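Local coordinates for NADPH-flavin oxidoreductase (Vibrio parahaemolyticus serotype O3:K6, PDB 5UU6), which binds flavin mononucleotide and, as a nitroreductase of the flavin oxidoreductase frp family, probably uses NADPH to reduce flavins or nitro compounds, at residues A[136-139]-A[140-143]. Numbering follows the deposited sequence.
Sequences RNNA and QQVD
N138 and A139 start the helix 139-145 by giving their carbonyls to the next turn: V142 N reaches N138 O at 3.0 Å, and D143 N reaches A139 O at 2.8 Å, the latter almost straight at 174°. These i to i+4 bonds mark the passage from the 3-10 turn at R136 and N137 into an alpha-helix, with N138 in the N-cap position. The case is instructive because the N138 side chain makes no capping bond. With CG anti to its carbonyl carbon, chi1 -66°, a first torsion that Q141 shares, the side chain runs alongside that of Q141, both pointing the same way. OD1 of N138 stands 3.3 Å from NE2 of Q141, the two amide planes being turned 75° apart. The other end of the N138 amide, ND2, is bonded to the carbonyl of F66, at the end of helix 57-66. V142 faces back toward the turn; its CG2, set beside the backbone N, rests 3.4 Å from N138 O, while the side chain also packs on L63 and F66. The A139 methyl, adjacent to V142 on the helix surface, meets I231 and Y234 of helix 231-237. D143 brings its CB to 3.3 Å from A139 O, and its OD2 is hydrogen-bonded to Y234 OH and forms a salt bridge with K238 NZ. The first turn thus packs on both helix 57-66 and helix 231-237, and K238, just past the latter, pairs with D143. Chemically, the N138 carbonyl accepts the V142 N-H and its ND2 donates to F66 O; this helix begins on main-chain bonds and tertiary contacts, without a side-chain cap from N138.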
loop_
_atom_site.group_PDB
_atom_site.type_symbol
_atom_site.label_atom_id
_atom_site.label_comp_id
_atom_site.label_asym_id
_atom_site.label_seq_id
_atom_site.Cartn_x
_atom_site.Cartn_y
_atom_site.Cartn_z
ATOM N N ARG A 136 4.851 -9.239 12.175
ATOM C CA ARG A 136 6.274 -8.900 12.057
ATOM C C ARG A 136 7.023 -8.908 13.378
ATOM O O ARG A 136 8.247 -8.909 13.335
ATOM C CB ARG A 136 6.435 -7.523 11.385
ATOM C CG ARG A 136 5.768 -7.449 9.998
ATOM C CD ARG A 136 6.436 -6.394 9.124
ATOM N NE ARG A 136 6.283 -5.079 9.716
ATOM C CZ ARG A 136 5.215 -4.296 9.541
ATOM N NH1 ARG A 136 4.195 -4.687 8.782
ATOM N NH2 ARG A 136 5.175 -3.111 10.118
ATOM N N ASN A 137 6.352 -8.942 14.541
ATOM C CA ASN A 137 7.084 -9.169 15.797
ATOM C C ASN A 137 7.921 -10.435 15.729
ATOM O O ASN A 137 8.994 -10.526 16.337
ATOM C CB ASN A 137 6.125 -9.310 16.986
ATOM C CG ASN A 137 5.383 -8.032 17.304
ATOM O OD1 ASN A 137 5.867 -6.930 17.032
ATOM N ND2 ASN A 137 4.187 -8.178 17.886
ATOM N N ASN A 138 7.398 -11.453 15.063
ATOM C CA ASN A 138 7.986 -12.775 14.978
ATOM C C ASN A 138 8.036 -13.238 13.519
ATOM O O ASN A 138 7.664 -14.364 13.183
ATOM C CB ASN A 138 7.171 -13.717 15.853
ATOM C CG ASN A 138 7.290 -13.357 17.332
ATOM O OD1 ASN A 138 8.307 -13.620 17.935
ATOM N ND2 ASN A 138 6.262 -12.734 17.899
ATOM N N ALA A 139 8.517 -12.358 12.637
ATOM C CA ALA A 139 8.419 -12.593 11.195
ATOM C C ALA A 139 8.997 -13.951 10.809
ATOM O O ALA A 139 8.335 -14.752 10.135
ATOM C CB ALA A 139 9.117 -11.457 10.442
ATOM N N GLN A 140 10.196 -14.271 11.301
ATOM C CA GLN A 140 10.819 -15.534 10.907
ATOM C C GLN A 140 9.962 -16.752 11.288
ATOM O O GLN A 140 9.820 -17.688 10.492
ATOM C CB GLN A 140 12.200 -15.660 11.543
ATOM C CG GLN A 140 12.904 -16.938 11.144
ATOM C CD GLN A 140 13.149 -17.010 9.635
ATOM O OE1 GLN A 140 13.344 -15.990 8.971
ATOM N NE2 GLN A 140 13.136 -18.217 9.097
ATOM N N GLN A 141 9.406 -16.768 12.507
ATOM C CA GLN A 141 8.590 -17.906 12.928
ATOM C C GLN A 141 7.282 -17.985 12.140
ATOM O O GLN A 141 6.791 -19.088 11.864
ATOM C CB GLN A 141 8.301 -17.823 14.434
ATOM C CG GLN A 141 9.489 -18.179 15.339
ATOM C CD GLN A 141 9.179 -18.009 16.825
ATOM O OE1 GLN A 141 8.947 -18.990 17.545
ATOM N NE2 GLN A 141 9.176 -16.760 17.292
ATOM N N VAL A 142 6.706 -16.832 11.786
ATOM C CA VAL A 142 5.498 -16.804 10.957
ATOM C C VAL A 142 5.806 -17.349 9.565
ATOM O O VAL A 142 5.061 -18.165 9.004
ATOM C CB VAL A 142 4.952 -15.360 10.886
ATOM C CG1 VAL A 142 3.797 -15.239 9.854
ATOM C CG2 VAL A 142 4.466 -14.959 12.282
ATOM N N ASP A 143 6.913 -16.874 8.991
ATOM C CA ASP A 143 7.438 -17.353 7.720
ATOM C C ASP A 143 7.580 -18.873 7.707
ATOM O O ASP A 143 7.126 -19.547 6.772
ATOM C CB ASP A 143 8.787 -16.635 7.491
ATOM C CG ASP A 143 9.322 -16.793 6.079
ATOM O OD1 ASP A 143 9.768 -17.906 5.770
ATOM O OD2 ASP A 143 9.293 -15.803 5.281
#